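Local coordinates for protein BIFUNCTIONAL PROTEIN Proline utilization A (PutA) (Corynebacterium freiburgense, PDB 5UX5) that oxidises proline to glutamate, joining an FAD-dependent proline dehydrogenase and an NAD-dependent aldehyde dehydrogenase in a single chain, at residues Gly603-Ser608 against Ala613-Lys618; Ala607-Gly612 against Asp642-Met647. All coordinates share one frame; numbering follows the deposited sequence.

Overall arrangement
Both contacts lie in the buried core of the aldehyde dehydrogenase part of the chain, their centres about 4 Å apart, and both begin on helix 599-611. Contact 1 sets the helix against strand 614-618, the next strand along the chain; contact 2 sets its final turn against 644-646, the neighbour of that strand in the same sheet. Together they illustrate how one helix can cover two adjacent strands. Val-605 of the first packs on Val-644 of the second, making the apolar surface continuous. Their chemistry differs with position: contact 1 includes a backbone hydrogen bond at the turn and ends at NAD, whereas contact 2 is purely aliphatic across its segments.

Contact 1: Gly603-Ser608 against Ala613-Lys618; sequences GGVFAS and AKAILK. With NAD (nicotinamide-adenine-dinucleotide), chain F.
Val-605 and Ser-608 of helix 599-611 meet Ala-615 and Leu-617 of strand 614-618, helix and strand completing the beta-alpha-beta unit begun by strand 580-591; the short segments run nearly antiparallel (167°), with axes 7.7 Å apart. The apolar part rests on few atoms. Val-605 has CG1 anti to the backbone N (chi1 168°), which places CG2 beside that N; this methyl lies 4.0 Å from Leu-617 CB, and Val-605 CG2 is 4.2 Å from Ala-615 CB. The valine and leucine side chains cross at about a right angle. Further along, Ser-608 offers its methylene rather than its hydroxyl, Ser-608 CB sitting 3.9 Å from Ala-615 CB.

Hydrogen bonding takes over where the chain turns. Ala-613 N donates to Ser-608 O at 2.9 Å, linking the last turn of the helix to the residue just ahead of the strand. The Ser-608 hydroxyl is directed back into its own helix, where OG donates to Gly-604 O at 3.0 Å. That carbonyl also receives Ser-608 N, the two donors arriving from opposite faces of its plane.

At the far end of the strand Lys-618 belongs to the NAD pocket. Its chain bends at chi2 and chi3, and Lys-618 NZ donates to the ribose hydroxyl oxygen O3B of NAD at 2.8 Å; Glu-651 is another hydrogen-bonding partner of the dinucleotide.

The chemistry thus implies a division of labour: small aliphatic groups let helix and strand lie close, the helix itself satisfies the buried serine hydroxyl, and the strand carries its lysine to the cofactor.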
ATOM      1  N   GLY A 603      11.260 -13.564   9.414  1.00 27.00           N
ATOM      2  CA  GLY A 603      12.230 -13.025   8.482  1.00 21.51           C
ATOM      3  C   GLY A 603      13.639 -13.272   8.951  1.00 25.20           C
ATOM      4  O   GLY A 603      14.502 -13.653   8.169  1.00 24.36           O
ATOM      5  N   GLY A 604      13.875 -13.100  10.246  1.00 32.68           N
ATOM      6  CA  GLY A 604      15.186 -13.393  10.803  1.00 34.89           C
ATOM      7  C   GLY A 604      15.533 -14.866  10.794  1.00 33.41           C
ATOM      8  O   GLY A 604      16.688 -15.232  10.579  1.00 37.64           O
ATOM      9  N   VAL A 605      14.551 -15.725  11.077  1.00 29.78           N
ATOM     10  CA  VAL A 605      14.767 -17.163  10.979  1.00 29.64           C
ATOM     11  C   VAL A 605      15.107 -17.558   9.536  1.00 34.03           C
ATOM     12  O   VAL A 605      16.086 -18.275   9.285  1.00 32.54           O
ATOM     13  CB  VAL A 605      13.545 -17.916  11.549  1.00 27.32           C
ATOM     14  CG1 VAL A 605      13.565 -19.407  11.231  1.00 24.91           C
ATOM     15  CG2 VAL A 605      13.525 -17.743  13.058  1.00 24.97           C
ATOM     16  N   PHE A 606      14.330 -17.081   8.561  1.00 29.95           N
ATOM     17  CA  PHE A 606      14.635 -17.422   7.174  1.00 28.57           C
ATOM     18  C   PHE A 606      16.018 -16.903   6.744  1.00 35.21           C
ATOM     19  O   PHE A 606      16.748 -17.588   6.011  1.00 27.98           O
ATOM     20  CB  PHE A 606      13.534 -16.905   6.258  1.00 24.58           C
ATOM     21  CG  PHE A 606      12.223 -17.644   6.407  1.00 28.11           C
ATOM     22  CD1 PHE A 606      12.202 -18.988   6.749  1.00 28.96           C
ATOM     23  CD2 PHE A 606      11.018 -16.988   6.242  1.00 22.42           C
ATOM     24  CE1 PHE A 606      11.001 -19.670   6.903  1.00 26.32           C
ATOM     25  CE2 PHE A 606       9.814 -17.662   6.408  1.00 26.45           C
ATOM     26  CZ  PHE A 606       9.802 -18.999   6.734  1.00 28.81           C
ATOM     27  N   ALA A 607      16.406 -15.706   7.209  1.00 29.75           N
ATOM     28  CA  ALA A 607      17.699 -15.151   6.820  1.00 24.96           C
ATOM     29  C   ALA A 607      18.856 -15.978   7.375  1.00 32.15           C
ATOM     30  O   ALA A 607      19.855 -16.212   6.676  1.00 25.69           O
ATOM     31  CB  ALA A 607      17.810 -13.696   7.282  1.00 20.79           C
ATOM     32  N   SER A 608      18.720 -16.445   8.618  1.00 29.20           N
ATOM     33  CA  SER A 608      19.729 -17.299   9.228  1.00 22.68           C
ATOM     34  C   SER A 608      19.852 -18.615   8.477  1.00 31.06           C
ATOM     35  O   SER A 608      20.968 -19.080   8.198  1.00 36.37           O
ATOM     36  CB  SER A 608      19.375 -17.572  10.694  1.00 23.03           C
ATOM     37  OG  SER A 608      19.300 -16.384  11.458  1.00 35.88           O
ATOM     38  N   ALA A 613      23.103 -20.942   8.914  1.00 30.03           N
ATOM     39  CA  ALA A 613      23.114 -21.093  10.361  1.00 31.92           C
ATOM     40  C   ALA A 613      21.869 -21.822  10.851  1.00 32.78           C
ATOM     41  O   ALA A 613      20.882 -21.979  10.126  1.00 41.91           O
ATOM     42  CB  ALA A 613      23.213 -19.725  11.031  1.00 30.96           C
ATOM     43  N   LYS A 614      21.952 -22.310  12.085  1.00 35.48           N
ATOM     44  CA  LYS A 614      20.769 -22.679  12.863  1.00 38.14           C
ATOM     45  C   LYS A 614      20.177 -21.423  13.508  1.00 32.01           C
ATOM     46  O   LYS A 614      20.866 -20.412  13.693  1.00 28.92           O
ATOM     47  CB  LYS A 614      21.114 -23.727  13.940  1.00 31.07           C
ATOM     48  CG  LYS A 614      21.192 -25.177  13.409  1.00 40.33           C
ATOM     49  CD  LYS A 614      22.407 -25.496  12.526  1.00 40.42           C
ATOM     50  CE  LYS A 614      23.591 -26.000  13.356  1.00 47.90           C
ATOM     51  NZ  LYS A 614      24.939 -25.668  12.791  1.00 47.27           N
ATOM     52  N   ALA A 615      18.878 -21.450  13.788  1.00 30.39           N
ATOM     53  CA  ALA A 615      18.242 -20.270  14.369  1.00 28.90           C
ATOM     54  C   ALA A 615      17.444 -20.621  15.612  1.00 35.83           C
ATOM     55  O   ALA A 615      16.702 -21.613  15.636  1.00 42.85           O
ATOM     56  CB  ALA A 615      17.331 -19.573  13.373  1.00 29.30           C
ATOM     57  N   ILE A 616      17.571 -19.766  16.627  1.00 32.73           N
ATOM     58  CA  ILE A 616      16.679 -19.759  17.781  1.00 34.14           C
ATOM     59  C   ILE A 616      15.758 -18.556  17.657  1.00 39.79           C
ATOM     60  O   ILE A 616      16.221 -17.413  17.531  1.00 47.98           O
ATOM     61  CB  ILE A 616      17.443 -19.732  19.108  1.00 31.77           C
ATOM     62  CG1 ILE A 616      18.023 -21.109  19.410  1.00 32.52           C
ATOM     63  CG2 ILE A 616      16.528 -19.318  20.206  1.00 40.39           C
ATOM     64  CD1 ILE A 616      18.953 -21.136  20.593  1.00 31.00           C
ATOM     65  N   LEU A 617      14.458 -18.822  17.645  1.00 30.51           N
ATOM     66  CA  LEU A 617      13.439 -17.786  17.671  1.00 33.86           C
ATOM     67  C   LEU A 617      12.991 -17.580  19.111  1.00 42.67           C
ATOM     68  O   LEU A 617      12.460 -18.507  19.745  1.00 37.35           O
ATOM     69  CB  LEU A 617      12.250 -18.165  16.783  1.00 33.58           C
ATOM     70  CG  LEU A 617      10.969 -17.312  16.900  1.00 34.32           C
ATOM     71  CD1 LEU A 617      11.252 -15.835  16.724  1.00 31.62           C
ATOM     72  CD2 LEU A 617       9.934 -17.760  15.867  1.00 27.54           C
ATOM     73  N   LYS A 618      13.200 -16.366  19.618  1.00 39.62           N
ATOM     74  CA  LYS A 618      12.687 -15.978  20.931  1.00 42.56           C
ATOM     75  C   LYS A 618      11.675 -14.849  20.732  1.00 36.76           C
ATOM     76  O   LYS A 618      12.057 -13.672  20.619  1.00 39.84           O
ATOM     77  CB  LYS A 618      13.845 -15.568  21.851  1.00 39.91           C
ATOM     78  CG  LYS A 618      13.473 -15.405  23.319  1.00 40.59           C
ATOM     79  CD  LYS A 618      13.145 -13.977  23.573  1.00 42.13           C
ATOM     80  CE  LYS A 618      12.094 -13.814  24.583  1.00 43.80           C
ATOM     81  NZ  LYS A 618      11.525 -12.484  24.296  1.00 49.88           N
TER
HETATM   82  PA  NAD F2002      12.021  -4.822  23.624  1.00 46.97           P
HETATM   83  O1A NAD F2002      13.079  -3.940  22.874  1.00 44.87           O
HETATM   84  O2A NAD F2002      12.127  -4.584  25.167  1.00 49.98           O
HETATM   85  O5B NAD F2002      12.313  -6.345  23.370  1.00 47.22           O
HETATM   86  C5B NAD F2002      12.132  -6.972  22.124  1.00 41.56           C
HETATM   87  C4B NAD F2002      12.529  -8.445  22.216  1.00 42.18           C
HETATM   88  O4B NAD F2002      13.692  -8.679  23.017  1.00 34.01           O
HETATM   89  C3B NAD F2002      11.409  -9.287  22.748  1.00 41.69           C
HETATM   90  O3B NAD F2002      11.441 -10.568  22.228  1.00 42.84           O
HETATM   91  C2B NAD F2002      11.764  -9.227  24.179  1.00 41.89           C
HETATM   92  O2B NAD F2002      11.063 -10.104  24.988  1.00 38.11           O
HETATM   93  C1B NAD F2002      13.242  -9.441  24.123  1.00 35.95           C
HETATM   94  N9A NAD F2002      13.910  -9.058  25.361  1.00 41.27           N
HETATM   95  C8A NAD F2002      13.960  -7.797  25.926  1.00 39.39           C
HETATM   96  N7A NAD F2002      14.668  -7.839  27.074  1.00 43.63           N
HETATM   97  C5A NAD F2002      15.117  -9.148  27.309  1.00 43.93           C
HETATM   98  C6A NAD F2002      15.878  -9.770  28.294  1.00 43.94           C
HETATM   99  N6A NAD F2002      16.398  -9.056  29.434  1.00 40.78           N
HETATM  100  N1A NAD F2002      16.137 -11.085  28.196  1.00 46.59           N
HETATM  101  C2A NAD F2002      15.673 -11.829  27.159  1.00 46.85           C
HETATM  102  N3A NAD F2002      14.931 -11.255  26.172  1.00 46.35           N
HETATM  103  C4A NAD F2002      14.641  -9.937  26.219  1.00 44.70           C
HETATM  104  O3  NAD F2002      10.604  -4.444  22.984  1.00 65.37           O
HETATM  105  PN  NAD F2002       9.168  -4.307  23.699  1.00 79.15           P
HETATM  106  O1N NAD F2002       9.196  -4.412  25.210  1.00 79.07           O
HETATM  107  O2N NAD F2002       8.347  -5.493  23.287  1.00 74.70           O
HETATM  108  O5D NAD F2002       8.576  -2.896  23.200  1.00 77.41           O
HETATM  109  C5D NAD F2002       9.323  -1.727  23.508  1.00 74.56           C
HETATM  110  C4D NAD F2002       9.262  -0.577  22.499  1.00 71.63           C
HETATM  111  O4D NAD F2002       9.774  -0.857  21.217  1.00 66.09           O
HETATM  112  C3D NAD F2002       7.927   0.008  22.193  1.00 72.15           C
HETATM  113  O3D NAD F2002       7.307   0.630  23.258  1.00 67.79           O
HETATM  114  C2D NAD F2002       8.377   1.009  21.205  1.00 71.17           C
HETATM  115  O2D NAD F2002       8.610   2.214  21.844  1.00 64.90           O
HETATM  116  C1D NAD F2002       9.605   0.389  20.576  1.00 66.83           C

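Contact 2: Ala607-Gly612 against Asp642-Met647; sequences ASLAAG and DLVQLM
On one face of the sheet that holds strands 614-618 and 644-646, the last turn of helix 599-611 reaches past the first of these to the start of the second and the residue before it, with Leu-609 resting on Leu-643 and Val-644. Of residues 607-612, Leu-609 alone touches 642-647. Its CG stands beside the backbone N (chi1 -67°), and from there the isobutyl group reaches the beginning of strand 644-646. Leu-609 CD2 does most of the touching: it lies 3.6 Å from Leu-643 CD2 and 3.8 Å from Val-644 CG2. The same valine methyl also borders the branch point, Leu-609 CG being 4.1 Å from Val-644 CG2. The leucine side chains are set aslant to one another, while leucine and valine stand roughly perpendicular.

No hydrogen bond spans these segments; the polar backbone is served elsewhere. Leu-643 and Gln-645 bond to Ala-615 of the intervening strand, and Val-644 O accepts from Arg-635. The helix closes in a Schellman motif at Gly-612, whose positive phi (117°) turns the chain out of the helix; Gly-612 N donates to Leu-609 O at 2.9 Å and, weakly, to Ser-608 O. The residue that supplies the apolar contact therefore also takes part in ending the helix.

A helix packed along a parallel pair of strands and bridging both, here with aliphatic side chains between 607-612 and 642-647, belongs to the layered alpha/beta, Rossmann-like fold of the aldehyde dehydrogenase part.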
ATOM      1  N   ALA A 607      16.406 -15.706   7.209  1.00 29.75           N
ATOM      2  CA  ALA A 607      17.699 -15.151   6.820  1.00 24.96           C
ATOM      3  C   ALA A 607      18.856 -15.978   7.375  1.00 32.15           C
ATOM      4  O   ALA A 607      19.855 -16.212   6.676  1.00 25.69           O
ATOM      5  CB  ALA A 607      17.810 -13.696   7.282  1.00 20.79           C
ATOM      6  N   SER A 608      18.720 -16.445   8.618  1.00 29.20           N
ATOM      7  CA  SER A 608      19.729 -17.299   9.228  1.00 22.68           C
ATOM      8  C   SER A 608      19.852 -18.615   8.477  1.00 31.06           C
ATOM      9  O   SER A 608      20.968 -19.080   8.198  1.00 36.37           O
ATOM     10  CB  SER A 608      19.375 -17.572  10.694  1.00 23.03           C
ATOM     11  OG  SER A 608      19.300 -16.384  11.458  1.00 35.88           O
ATOM     12  N   LEU A 609      18.710 -19.255   8.189  1.00 28.01           N
ATOM     13  CA  LEU A 609      18.739 -20.515   7.456  1.00 28.91           C
ATOM     14  C   LEU A 609      19.375 -20.335   6.086  1.00 27.15           C
ATOM     15  O   LEU A 609      20.254 -21.108   5.700  1.00 36.45           O
ATOM     16  CB  LEU A 609      17.340 -21.109   7.316  1.00 24.33           C
ATOM     17  CG  LEU A 609      16.573 -21.625   8.523  1.00 30.52           C
ATOM     18  CD1 LEU A 609      15.395 -22.388   7.984  1.00 31.06           C
ATOM     19  CD2 LEU A 609      17.436 -22.537   9.360  1.00 34.94           C
ATOM     20  N   ALA A 610      18.942 -19.320   5.338  1.00 22.46           N
ATOM     21  CA  ALA A 610      19.547 -19.048   4.040  1.00 32.96           C
ATOM     22  C   ALA A 610      21.069 -18.864   4.135  1.00 37.84           C
ATOM     23  O   ALA A 610      21.814 -19.289   3.246  1.00 32.86           O
ATOM     24  CB  ALA A 610      18.893 -17.814   3.433  1.00 24.74           C
ATOM     25  N   ALA A 611      21.551 -18.233   5.202  1.00 34.24           N
ATOM     26  CA  ALA A 611      22.984 -18.025   5.320  1.00 24.49           C
ATOM     27  C   ALA A 611      23.706 -19.322   5.617  1.00 31.89           C
ATOM     28  O   ALA A 611      24.889 -19.463   5.284  1.00 34.85           O
ATOM     29  CB  ALA A 611      23.278 -16.991   6.401  1.00 21.63           C
ATOM     30  N   GLY A 612      23.024 -20.281   6.234  1.00 32.06           N
ATOM     31  CA  GLY A 612      23.702 -21.499   6.630  1.00 23.99           C
ATOM     32  C   GLY A 612      23.756 -21.774   8.117  1.00 28.00           C
ATOM     33  O   GLY A 612      24.397 -22.736   8.550  1.00 37.53           O
ATOM     34  N   ASP A 642      16.149 -29.813  14.696  1.00 49.23           N
ATOM     35  CA  ASP A 642      17.590 -29.734  14.471  1.00 44.57           C
ATOM     36  C   ASP A 642      17.995 -28.518  13.652  1.00 46.93           C
ATOM     37  O   ASP A 642      19.189 -28.327  13.391  1.00 55.54           O
ATOM     38  CB  ASP A 642      18.082 -31.006  13.784  1.00 54.19           C
ATOM     39  CG  ASP A 642      17.199 -31.419  12.613  1.00 70.26           C
ATOM     40  OD1 ASP A 642      16.124 -30.800  12.420  1.00 69.51           O
ATOM     41  OD2 ASP A 642      17.580 -32.375  11.894  1.00 76.81           O
ATOM     42  N   LEU A 643      17.045 -27.687  13.257  1.00 44.21           N
ATOM     43  CA  LEU A 643      17.313 -26.546  12.396  1.00 40.72           C
ATOM     44  C   LEU A 643      16.890 -25.233  13.021  1.00 38.83           C
ATOM     45  O   LEU A 643      17.656 -24.266  13.028  1.00 35.19           O
ATOM     46  CB  LEU A 643      16.566 -26.719  11.076  1.00 45.17           C
ATOM     47  CG  LEU A 643      17.356 -27.002   9.814  1.00 48.73           C
ATOM     48  CD1 LEU A 643      16.353 -26.870   8.714  1.00 49.33           C
ATOM     49  CD2 LEU A 643      18.479 -26.003   9.653  1.00 46.51           C
ATOM     50  N   VAL A 644      15.658 -25.169  13.499  1.00 41.93           N
ATOM     51  CA  VAL A 644      15.083 -23.995  14.127  1.00 36.49           C
ATOM     52  C   VAL A 644      14.467 -24.415  15.444  1.00 39.95           C
ATOM     53  O   VAL A 644      13.802 -25.451  15.518  1.00 45.84           O
ATOM     54  CB  VAL A 644      14.029 -23.351  13.219  1.00 34.44           C
ATOM     55  CG1 VAL A 644      13.187 -22.382  14.017  1.00 31.58           C
ATOM     56  CG2 VAL A 644      14.733 -22.670  12.054  1.00 33.02           C
ATOM     57  N   GLN A 645      14.697 -23.623  16.484  1.00 41.46           N
ATOM     58  CA  GLN A 645      14.217 -23.937  17.820  1.00 35.84           C
ATOM     59  C   GLN A 645      13.529 -22.704  18.401  1.00 35.74           C
ATOM     60  O   GLN A 645      14.079 -21.600  18.341  1.00 30.09           O
ATOM     61  CB  GLN A 645      15.381 -24.419  18.678  1.00 40.75           C
ATOM     62  CG  GLN A 645      14.984 -25.181  19.909  1.00 51.00           C
ATOM     63  CD  GLN A 645      14.439 -26.556  19.613  1.00 58.77           C
ATOM     64  OE1 GLN A 645      13.234 -26.715  19.393  1.00 61.63           O
ATOM     65  NE2 GLN A 645      15.306 -27.559  19.635  1.00 34.99           N
ATOM     66  N   LEU A 646      12.295 -22.880  18.877  1.00 36.94           N
ATOM     67  CA  LEU A 646      11.479 -21.802  19.431  1.00 31.83           C
ATOM     68  C   LEU A 646      11.623 -21.838  20.943  1.00 42.41           C
ATOM     69  O   LEU A 646      11.302 -22.854  21.564  1.00 42.34           O
ATOM     70  CB  LEU A 646      10.015 -21.985  19.035  1.00 32.98           C
ATOM     71  CG  LEU A 646       8.893 -21.021  19.454  1.00 32.30           C
ATOM     72  CD1 LEU A 646       9.118 -19.615  19.004  1.00 31.04           C
ATOM     73  CD2 LEU A 646       7.596 -21.519  18.870  1.00 35.38           C
ATOM     74  N   MET A 647      12.131 -20.756  21.532  1.00 41.62           N
ATOM     75  CA  MET A 647      12.461 -20.733  22.955  1.00 38.49           C
ATOM     76  C   MET A 647      11.759 -19.553  23.622  1.00 40.96           C
ATOM     77  O   MET A 647      12.196 -18.403  23.481  1.00 36.45           O
ATOM     78  CB  MET A 647      13.977 -20.656  23.189  1.00 35.78           C
ATOM     79  CG  MET A 647      14.813 -21.829  22.683  1.00 45.08           C
ATOM     80  SD  MET A 647      16.566 -21.814  23.263  1.00 57.30           S
ATOM     81  CE  MET A 647      16.394 -21.936  25.055  1.00 35.12           C
TER